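Local coordinates for protein beta-hydroxyacid dehydrogenase, 3-hydroxyisobutyrate dehydrogenase (Saccharomonospora xinjiangensis XJ-54, PDB 6GRL) that acts as an S-selective imine reductase used in reductive amination, probably with NADPH as the hydride donor, at residues Gly32-Arg37 and Pro141-Ser146; Ala38-Glu41 and Arg45-Val48; Val207-Val212 and Glu266-Glu271. All coordinates share one frame; numbering follows the deposited sequence.

Interaction 1. Residues Gly32-Arg37 and Pro141-Ser146; sequences GSAIAR and PDVGTS
V143 reaches from its loop onto the backbone and methyl of A34, and its two branches take different targets. CG2 lies against the A34 methyl, 3.9 Å from A34 CB, with V143 CB itself almost as near. CG1 goes to the helix backbone, coming to 3.8 Å from A34 O; the same methyl, V143 CG1, also lies 4.4 Å from I35 CG1. The first torsion makes this division of labour: CG1 is anti to the backbone N (chi1 171°), which leaves CG2 beside that N and turned to the alanine. The bond from CA to CB of A34 points at the loop, whereas that of I35 points off it, and I35 goes on to pack against C83 and L109.

On the helix, R37 folds back along its own backbone: one face of its guanidinium lies over the preceding turn, A34 CA 3.4 Å above the plane and S33 O on the same side, both displaced toward the edge of the group.

The loop holds V143 in place with a type II turn from D142 to T145. D142 O accepts twice from T145: from OG1 at 2.7 Å and from the backbone N at 3.2 Å. The hydroxyl approaches at a C=O...donor angle of 130°, tilted 20° out of the carbonyl plane. T145 OG1 also bonds to N147 N, and the backbone of G144 bonds to L169.

G32, in this same helix, fits the last glycine of a Rossmann-type GxGxxG pattern, consistent with dinucleotide binding. The contact thus sets the loop after strand 130-137 against the first helix of that fold. Across the interface everything is apolar or methyl-to-carbonyl, so its hold rests on shape and burial, while the directional bonds named here brace the loop itself and tie it to L169.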
ATOM      1  N   GLY A  32       1.766  12.446  10.114  1.00 11.73           N
ATOM      2  CA  GLY A  32       2.334  12.281  11.443  1.00 10.96           C
ATOM      3  C   GLY A  32       1.565  13.036  12.511  1.00 12.92           C
ATOM      4  O   GLY A  32       1.392  12.546  13.629  1.00 11.55           O
ATOM      5  N   SER A  33       1.092  14.241  12.180  1.00 10.91           N
ATOM      6  CA  SER A  33       0.280  14.999  13.127  1.00 12.81           C
ATOM      7  C   SER A  33      -1.046  14.301  13.397  1.00 13.19           C
ATOM      8  O   SER A  33      -1.518  14.274  14.540  1.00 13.43           O
ATOM      9  CB  SER A  33       0.040  16.416  12.606  1.00 15.31           C
ATOM     10  OG  SER A  33       1.250  17.149  12.536  1.00 16.51           O
ATOM     11  N   ALA A  34      -1.661  13.732  12.357  1.00 12.46           N
ATOM     12  CA  ALA A  34      -2.920  13.017  12.542  1.00 12.54           C
ATOM     13  C   ALA A  34      -2.725  11.764  13.385  1.00 13.70           C
ATOM     14  O   ALA A  34      -3.595  11.404  14.185  1.00 16.12           O
ATOM     15  CB  ALA A  34      -3.527  12.663  11.184  1.00 15.67           C
ATOM     16  N   ILE A  35      -1.587  11.089  13.219  1.00 10.94           N
ATOM     17  CA  ILE A  35      -1.293   9.916  14.033  1.00 11.56           C
ATOM     18  C   ILE A  35      -1.060  10.323  15.483  1.00 12.03           C
ATOM     19  O   ILE A  35      -1.587   9.699  16.413  1.00 12.15           O
ATOM     20  CB  ILE A  35      -0.088   9.154  13.452  1.00 11.70           C
ATOM     21  CG1 ILE A  35      -0.487   8.476  12.140  1.00 17.24           C
ATOM     22  CG2 ILE A  35       0.447   8.140  14.453  1.00 13.39           C
ATOM     23  CD1 ILE A  35       0.681   8.068  11.282  1.00 19.18           C
ATOM     24  N   ALA A  36      -0.269  11.378  15.698  1.00 11.08           N
ATOM     25  CA  ALA A  36      -0.036  11.860  17.055  1.00 12.97           C
ATOM     26  C   ALA A  36      -1.337  12.301  17.713  1.00 13.03           C
ATOM     27  O   ALA A  36      -1.567  12.023  18.895  1.00 12.76           O
ATOM     28  CB  ALA A  36       0.977  13.005  17.040  1.00 12.48           C
ATOM     29  N   ARG A  37      -2.203  12.985  16.957  1.00 12.80           N
ATOM     30  CA  ARG A  37      -3.499  13.396  17.491  1.00 14.35           C
ATOM     31  C   ARG A  37      -4.318  12.192  17.935  1.00 14.06           C
ATOM     32  O   ARG A  37      -4.938  12.213  19.004  1.00 16.90           O
ATOM     33  CB  ARG A  37      -4.272  14.200  16.446  1.00 18.14           C
ATOM     34  CG  ARG A  37      -3.887  15.664  16.355  1.00 21.00           C
ATOM     35  CD  ARG A  37      -4.974  16.467  15.652  1.00 24.52           C
ATOM     36  NE  ARG A  37      -5.280  15.929  14.329  1.00 27.08           N
ATOM     37  CZ  ARG A  37      -4.640  16.277  13.216  1.00 26.41           C
ATOM     38  NH1 ARG A  37      -3.657  17.164  13.264  1.00 28.52           N
ATOM     39  NH2 ARG A  37      -4.982  15.735  12.055  1.00 25.65           N
ATOM     40  N   PRO A 141      -6.889  13.288   7.502  1.00 25.36           N
ATOM     41  CA  PRO A 141      -8.130  13.623   8.226  1.00 25.21           C
ATOM     42  C   PRO A 141      -8.965  12.415   8.618  1.00 25.50           C
ATOM     43  O   PRO A 141      -9.853  12.550   9.470  1.00 27.85           O
ATOM     44  CB  PRO A 141      -8.884  14.523   7.237  1.00 25.36           C
ATOM     45  CG  PRO A 141      -7.829  15.119   6.404  1.00 26.55           C
ATOM     46  CD  PRO A 141      -6.824  14.025   6.225  1.00 26.10           C
ATOM     47  N   ASP A 142      -8.712  11.243   8.038  1.00 23.21           N
ATOM     48  CA  ASP A 142      -9.489  10.047   8.330  1.00 23.64           C
ATOM     49  C   ASP A 142      -8.776   9.091   9.278  1.00 22.84           C
ATOM     50  O   ASP A 142      -9.283   7.991   9.524  1.00 23.81           O
ATOM     51  CB  ASP A 142      -9.847   9.322   7.030  1.00 26.64           C
ATOM     52  CG  ASP A 142     -10.772  10.135   6.147  1.00 30.04           C
ATOM     53  OD1 ASP A 142     -11.508  10.989   6.683  1.00 31.90           O
ATOM     54  OD2 ASP A 142     -10.763   9.918   4.917  1.00 29.91           O
ATOM     55  N   VAL A 143      -7.614   9.477   9.812  1.00 21.01           N
ATOM     56  CA  VAL A 143      -6.908   8.615  10.750  1.00 18.70           C
ATOM     57  C   VAL A 143      -7.761   8.417  11.996  1.00 21.76           C
ATOM     58  O   VAL A 143      -8.390   9.355  12.502  1.00 22.74           O
ATOM     59  CB  VAL A 143      -5.530   9.206  11.094  1.00 18.21           C
ATOM     60  CG1 VAL A 143      -4.880   8.441  12.243  1.00 17.46           C
ATOM     61  CG2 VAL A 143      -4.631   9.186   9.870  1.00 20.32           C
ATOM     62  N   GLY A 144      -7.798   7.180  12.486  1.00 19.23           N
ATOM     63  CA  GLY A 144      -8.628   6.833  13.618  1.00 20.76           C
ATOM     64  C   GLY A 144     -10.048   6.450  13.274  1.00 21.29           C
ATOM     65  O   GLY A 144     -10.855   6.245  14.188  1.00 23.63           O
ATOM     66  N   THR A 145     -10.383   6.356  11.992  1.00 21.28           N
ATOM     67  CA  THR A 145     -11.714   5.980  11.535  1.00 19.50           C
ATOM     68  C   THR A 145     -11.615   4.765  10.618  1.00 19.58           C
ATOM     69  O   THR A 145     -10.527   4.272  10.311  1.00 22.40           O
ATOM     70  CB  THR A 145     -12.402   7.140  10.808  1.00 22.53           C
ATOM     71  OG1 THR A 145     -11.902   7.231   9.468  1.00 22.01           O
ATOM     72  CG2 THR A 145     -12.153   8.459  11.529  1.00 24.90           C
ATOM     73  N   SER A 146     -12.777   4.292  10.166  1.00 21.77           N
ATOM     74  CA  SER A 146     -12.844   3.137   9.279  1.00 24.40           C
ATOM     75  C   SER A 146     -12.423   3.454   7.850  1.00 24.21           C
ATOM     76  O   SER A 146     -12.393   2.540   7.020  1.00 25.67           O
ATOM     77  CB  SER A 146     -14.261   2.561   9.280  1.00 29.18           C
ATOM     78  OG  SER A 146     -14.624   2.107  10.572  1.00 31.15           O
TER

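Interaction 2. Residues Ala38-Glu41 and Arg45-Val48; sequences AFVE and RTTV
OG1 of T46 is hydrogen-bonded to H44 O, in the turn before the strand, while its other side faces helix 30-41. There the oxygen lies against carbon, T46 OG1 being 3.7 Å from F39 CB and 3.6 Å from V40 CG2; V40 N is also 3.6 Å from T46 OG1, a contact rather than a bond. The torsion about CA-CB (chi1 -53°) sets the hydroxyl beside the backbone N of T46, near that turn, and puts CG2 anti to that N.

V40 and T46 cross at about a right angle. V40 CG2 comes down on the beta carbon of the threonine, 3.6 Å from T46 CB, and touches the methyl more loosely, with V40 CG2 4.0 Å from T46 CG2. F39 offers T46 just its beta carbon; the ring leads off to V23 and V25 of the neighbouring strand and makes an edge-to-face pair with H44.

Here the helix of the first beta-alpha-beta unit, between strands 23-26 and 46-49, packs on the strand that follows it. With the hydroxyl satisfied by H44 O, it can lie against the apolar atoms of the helix without a polar mate across the contact.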
ATOM      1  N   ALA A  38      -4.333  11.131  17.124  1.00 14.23           N
ATOM      2  CA  ALA A  38      -5.114   9.948  17.467  1.00 15.28           C
ATOM      3  C   ALA A  38      -4.634   9.331  18.774  1.00 16.10           C
ATOM      4  O   ALA A  38      -5.448   8.906  19.603  1.00 18.99           O
ATOM      5  CB  ALA A  38      -5.047   8.926  16.332  1.00 15.92           C
ATOM      6  N   PHE A  39      -3.317   9.282  18.981  1.00 14.38           N
ATOM      7  CA  PHE A  39      -2.788   8.730  20.225  1.00 14.33           C
ATOM      8  C   PHE A  39      -3.102   9.637  21.409  1.00 12.72           C
ATOM      9  O   PHE A  39      -3.448   9.152  22.492  1.00 14.47           O
ATOM     10  CB  PHE A  39      -1.282   8.502  20.098  1.00 12.56           C
ATOM     11  CG  PHE A  39      -0.919   7.318  19.243  1.00 13.39           C
ATOM     12  CD1 PHE A  39      -1.659   6.149  19.302  1.00 17.48           C
ATOM     13  CD2 PHE A  39       0.161   7.378  18.377  1.00 13.59           C
ATOM     14  CE1 PHE A  39      -1.327   5.059  18.518  1.00 17.67           C
ATOM     15  CE2 PHE A  39       0.499   6.291  17.588  1.00 15.34           C
ATOM     16  CZ  PHE A  39      -0.246   5.131  17.660  1.00 17.80           C
ATOM     17  N   VAL A  40      -2.997  10.956  21.220  1.00 13.09           N
ATOM     18  CA  VAL A  40      -3.315  11.893  22.296  1.00 14.49           C
ATOM     19  C   VAL A  40      -4.768  11.733  22.726  1.00 17.06           C
ATOM     20  O   VAL A  40      -5.078  11.673  23.922  1.00 19.70           O
ATOM     21  CB  VAL A  40      -3.016  13.339  21.857  1.00 15.78           C
ATOM     22  CG1 VAL A  40      -3.618  14.330  22.842  1.00 20.52           C
ATOM     23  CG2 VAL A  40      -1.518  13.559  21.725  1.00 16.11           C
ATOM     24  N   GLU A  41      -5.677  11.649  21.753  1.00 17.46           N
ATOM     25  CA  GLU A  41      -7.100  11.541  22.055  1.00 19.06           C
ATOM     26  C   GLU A  41      -7.458  10.221  22.724  1.00 24.16           C
ATOM     27  O   GLU A  41      -8.513  10.132  23.362  1.00 28.67           O
ATOM     28  CB  GLU A  41      -7.919  11.718  20.775  1.00 20.68           C
ATOM     29  CG  GLU A  41      -7.768  13.089  20.131  1.00 26.14           C
ATOM     30  CD  GLU A  41      -8.369  13.156  18.740  1.00 32.00           C
ATOM     31  OE1 GLU A  41      -8.917  12.136  18.274  1.00 33.80           O
ATOM     32  OE2 GLU A  41      -8.280  14.230  18.108  1.00 34.45           O
ATOM     33  N   ARG A  45       0.176   9.006  26.865  1.00 15.52           N
ATOM     34  CA  ARG A  45       1.187  10.027  27.125  0.65 15.23           C
ATOM     35  C   ARG A  45       2.065  10.123  25.886  1.00 13.97           C
ATOM     36  O   ARG A  45       2.981   9.322  25.693  1.00 13.26           O
ATOM     37  CB  ARG A  45       2.006   9.681  28.364  0.65 18.37           C
ATOM     38  CG  ARG A  45       3.122  10.672  28.659  0.65 19.25           C
ATOM     39  CD  ARG A  45       3.800  10.370  29.986  0.65 20.95           C
ATOM     40  NE  ARG A  45       4.645   9.180  29.914  0.65 22.22           N
ATOM     41  CZ  ARG A  45       5.893   9.172  29.457  0.65 21.62           C
ATOM     42  NH1 ARG A  45       6.451  10.294  29.024  0.65 22.68           N
ATOM     43  NH2 ARG A  45       6.584   8.040  29.430  0.65 19.35           N
ATOM     44  N   THR A  46       1.772  11.097  25.031  1.00 13.85           N
ATOM     45  CA  THR A  46       2.371  11.188  23.707  1.00 12.84           C
ATOM     46  C   THR A  46       3.463  12.247  23.674  1.00 12.67           C
ATOM     47  O   THR A  46       3.232  13.400  24.056  1.00 18.33           O
ATOM     48  CB  THR A  46       1.297  11.499  22.665  1.00 12.98           C
ATOM     49  OG1 THR A  46       0.235  10.543  22.783  1.00 13.37           O
ATOM     50  CG2 THR A  46       1.871  11.442  21.258  1.00 12.03           C
ATOM     51  N   THR A  47       4.646  11.850  23.218  1.00 11.79           N
ATOM     52  CA  THR A  47       5.775  12.749  23.032  1.00 11.65           C
ATOM     53  C   THR A  47       6.052  12.881  21.542  1.00 10.97           C
ATOM     54  O   THR A  47       6.169  11.874  20.837  1.00 10.47           O
ATOM     55  CB  THR A  47       7.016  12.235  23.764  1.00 11.39           C
ATOM     56  OG1 THR A  47       6.714  12.085  25.157  1.00 12.63           O
ATOM     57  CG2 THR A  47       8.177  13.208  23.598  1.00 13.46           C
ATOM     58  N   VAL A  48       6.149  14.118  21.062  1.00 11.39           N
ATOM     59  CA  VAL A  48       6.278  14.374  19.634  1.00 11.02           C
ATOM     60  C   VAL A  48       7.579  15.114  19.358  1.00 11.05           C
ATOM     61  O   VAL A  48       8.109  15.832  20.211  1.00 11.69           O
ATOM     62  CB  VAL A  48       5.074  15.169  19.080  1.00 11.77           C
ATOM     63  CG1 VAL A  48       3.782  14.386  19.271  1.00 12.38           C
ATOM     64  CG2 VAL A  48       4.980  16.540  19.741  1.00 13.00           C
TER

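Interaction 3. Residues Val207-Val212 and Glu266-Glu271; sequences VHAEGV and ESLGVE
Two Schellman motifs meet here, each closing the end of a helix; E210 and L268 come directly before the glycines, and A209 one residue earlier than E210. In the first, V212 N bonds back to V207 O at 2.9 Å and G211 N to H208 O, G211 taking a positive phi of 87°. In the second, G269 plays the same part after helix 251-267.

L268 carries the contact. Its beta carbon packs on the alanine methyl, L268 CB to A209 CB 3.8 Å, and its forked end rises across E210, the two side chains crossing at about a right angle. E210 is bent at its second torsion (chi2 -76°), which brings its carboxylate back over the leucine: E210 OE2 lies 3.6 Å from L268 CD2 and 3.7 Å from L268 CD1, while E210 CG touches L268 CD1 at 3.8 Å. The same OE2 is hydrogen-bonded to H264 NE2, fixing the carboxylate above the methyls. Cutting L268 back to an alanine is likely to leave the E210 chain without its apolar support and open a gap beneath the carboxylate.

In the helical C-terminal domain, the contact lies at the surface, joining the ends of helices 181-209 and 251-267. L268 and V270 also lean on V206 of the long helix 181-209; V207 and V212 pack on F217 of helix 214-225, and E266 forms a salt bridge to R276 in helix 273-287.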
ATOM      1  N   VAL A 207     -13.007   6.158 -27.415  1.00 17.39           N
ATOM      2  CA  VAL A 207     -14.375   6.640 -27.582  1.00 18.56           C
ATOM      3  C   VAL A 207     -14.392   8.096 -28.022  1.00 18.48           C
ATOM      4  O   VAL A 207     -15.328   8.533 -28.702  1.00 21.47           O
ATOM      5  CB  VAL A 207     -15.192   6.431 -26.293  1.00 19.10           C
ATOM      6  CG1 VAL A 207     -15.183   4.970 -25.896  1.00 17.88           C
ATOM      7  CG2 VAL A 207     -14.662   7.301 -25.163  1.00 19.23           C
ATOM      8  N   HIS A 208     -13.369   8.873 -27.654  1.00 20.14           N
ATOM      9  CA  HIS A 208     -13.314  10.263 -28.095  1.00 21.96           C
ATOM     10  C   HIS A 208     -13.119  10.351 -29.603  1.00 23.77           C
ATOM     11  O   HIS A 208     -13.727  11.201 -30.264  1.00 25.66           O
ATOM     12  CB  HIS A 208     -12.201  11.009 -27.362  1.00 25.43           C
ATOM     13  CG  HIS A 208     -12.159  12.474 -27.668  1.00 29.66           C
ATOM     14  ND1 HIS A 208     -11.358  13.006 -28.655  1.00 32.09           N
ATOM     15  CD2 HIS A 208     -12.831  13.516 -27.126  1.00 31.51           C
ATOM     16  CE1 HIS A 208     -11.531  14.315 -28.702  1.00 33.27           C
ATOM     17  NE2 HIS A 208     -12.420  14.650 -27.785  1.00 32.83           N
ATOM     18  N   ALA A 209     -12.278   9.478 -30.163  1.00 20.62           N
ATOM     19  CA  ALA A 209     -12.088   9.450 -31.607  1.00 19.44           C
ATOM     20  C   ALA A 209     -13.357   9.045 -32.343  1.00 24.33           C
ATOM     21  O   ALA A 209     -13.482   9.321 -33.542  1.00 26.74           O
ATOM     22  CB  ALA A 209     -10.948   8.497 -31.969  1.00 22.08           C
ATOM     23  N   GLU A 210     -14.298   8.399 -31.656  1.00 23.34           N
ATOM     24  CA  GLU A 210     -15.563   7.992 -32.248  1.00 22.94           C
ATOM     25  C   GLU A 210     -16.684   8.995 -32.004  1.00 22.77           C
ATOM     26  O   GLU A 210     -17.814   8.754 -32.439  1.00 24.16           O
ATOM     27  CB  GLU A 210     -15.979   6.621 -31.704  1.00 19.57           C
ATOM     28  CG  GLU A 210     -15.164   5.447 -32.233  1.00 19.42           C
ATOM     29  CD  GLU A 210     -15.545   5.055 -33.652  1.00 21.26           C
ATOM     30  OE1 GLU A 210     -16.456   5.684 -34.227  1.00 25.32           O
ATOM     31  OE2 GLU A 210     -14.946   4.096 -34.184  1.00 25.05           O
ATOM     32  N   GLY A 211     -16.403  10.102 -31.321  1.00 26.09           N
ATOM     33  CA  GLY A 211     -17.409  11.113 -31.066  1.00 28.13           C
ATOM     34  C   GLY A 211     -18.240  10.901 -29.823  1.00 28.05           C
ATOM     35  O   GLY A 211     -19.299  11.526 -29.691  1.00 28.03           O
ATOM     36  N   VAL A 212     -17.800  10.044 -28.909  1.00 25.17           N
ATOM     37  CA  VAL A 212     -18.532   9.759 -27.681  1.00 25.23           C
ATOM     38  C   VAL A 212     -18.106  10.749 -26.608  1.00 26.66           C
ATOM     39  O   VAL A 212     -16.918  11.064 -26.468  1.00 27.41           O
ATOM     40  CB  VAL A 212     -18.289   8.306 -27.227  1.00 22.14           C
ATOM     41  CG1 VAL A 212     -19.030   8.015 -25.929  1.00 23.34           C
ATOM     42  CG2 VAL A 212     -18.707   7.332 -28.317  1.00 25.44           C
ATOM     43  N   GLU A 266      -6.684   0.894 -33.566  1.00 21.03           N
ATOM     44  CA  GLU A 266      -5.593   1.329 -34.431  1.00 22.09           C
ATOM     45  C   GLU A 266      -6.112   2.044 -35.672  1.00 23.89           C
ATOM     46  O   GLU A 266      -5.424   2.917 -36.214  1.00 24.70           O
ATOM     47  CB  GLU A 266      -4.717   0.137 -34.816  1.00 23.53           C
ATOM     48  CG  GLU A 266      -3.789  -0.313 -33.697  1.00 21.97           C
ATOM     49  CD  GLU A 266      -2.801  -1.376 -34.136  1.00 25.01           C
ATOM     50  OE1 GLU A 266      -2.993  -1.962 -35.223  1.00 28.62           O
ATOM     51  OE2 GLU A 266      -1.830  -1.622 -33.389  1.00 26.92           O
ATOM     52  N   SER A 267      -7.320   1.701 -36.130  1.00 22.31           N
ATOM     53  CA  SER A 267      -7.934   2.434 -37.231  1.00 24.46           C
ATOM     54  C   SER A 267      -8.293   3.860 -36.835  1.00 26.26           C
ATOM     55  O   SER A 267      -8.501   4.702 -37.714  1.00 30.03           O
ATOM     56  CB  SER A 267      -9.182   1.703 -37.728  1.00 28.28           C
ATOM     57  OG  SER A 267     -10.246   1.814 -36.799  1.00 26.59           O
ATOM     58  N   LEU A 268      -8.373   4.141 -35.536  1.00 24.20           N
ATOM     59  CA  LEU A 268      -8.613   5.483 -35.025  1.00 23.49           C
ATOM     60  C   LEU A 268      -7.327   6.207 -34.658  1.00 25.09           C
ATOM     61  O   LEU A 268      -7.382   7.366 -34.237  1.00 27.39           O
ATOM     62  CB  LEU A 268      -9.532   5.421 -33.800  1.00 23.52           C
ATOM     63  CG  LEU A 268     -10.913   4.794 -34.002  1.00 22.85           C
ATOM     64  CD1 LEU A 268     -11.542   4.468 -32.658  1.00 21.73           C
ATOM     65  CD2 LEU A 268     -11.814   5.720 -34.804  1.00 25.89           C
ATOM     66  N   GLY A 269      -6.176   5.555 -34.805  1.00 23.38           N
ATOM     67  CA  GLY A 269      -4.914   6.151 -34.427  1.00 22.37           C
ATOM     68  C   GLY A 269      -4.582   6.061 -32.956  1.00 23.18           C
ATOM     69  O   GLY A 269      -3.680   6.770 -32.497  1.00 25.02           O
ATOM     70  N   VAL A 270      -5.279   5.214 -32.204  1.00 21.00           N
ATOM     71  CA  VAL A 270      -5.062   5.065 -30.771  1.00 19.66           C
ATOM     72  C   VAL A 270      -4.086   3.921 -30.534  1.00 20.46           C
ATOM     73  O   VAL A 270      -4.045   2.943 -31.288  1.00 20.69           O
ATOM     74  CB  VAL A 270      -6.406   4.843 -30.042  1.00 17.52           C
ATOM     75  CG1 VAL A 270      -6.196   4.617 -28.548  1.00 19.18           C
ATOM     76  CG2 VAL A 270      -7.331   6.027 -30.273  1.00 23.19           C
ATOM     77  N   GLU A 271      -3.277   4.054 -29.483  1.00 19.74           N
ATOM     78  CA  GLU A 271      -2.317   3.024 -29.108  1.00 18.95           C
ATOM     79  C   GLU A 271      -3.016   1.692 -28.845  1.00 17.15           C
ATOM     80  O   GLU A 271      -4.232   1.618 -28.647  1.00 18.46           O
ATOM     81  CB  GLU A 271      -1.542   3.447 -27.861  1.00 18.24           C
ATOM     82  CG  GLU A 271      -2.388   3.438 -26.593  1.00 20.34           C
ATOM     83  CD  GLU A 271      -2.282   2.135 -25.823  1.00 18.77           C
ATOM     84  OE1 GLU A 271      -1.152   1.635 -25.641  1.00 17.55           O
ATOM     85  OE2 GLU A 271      -3.336   1.598 -25.420  1.00 19.90           O
TER

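Interactions 1 and 2 are neighbours on helix 30-41, their centres about 11 Å apart in the Rossmann-type domain. They touch directly: A36 CB is 3.8 Å from V48 CG1, and V143 CG1 is 4.1 Å from A38 CB. One helix is therefore packed on by a loop from late in the domain and by the strand immediately following it. Interaction 3 stands apart in the C-terminal domain, with centres about 44 Å from interaction 1 and about 55 Å from interaction 2, and nearest atoms about 30 and 42 Å away. The model is an apo form; by family, the cofactor would probably lie near the glycine-rich start of helix 30-41, closer to interaction 1 than to interaction 3.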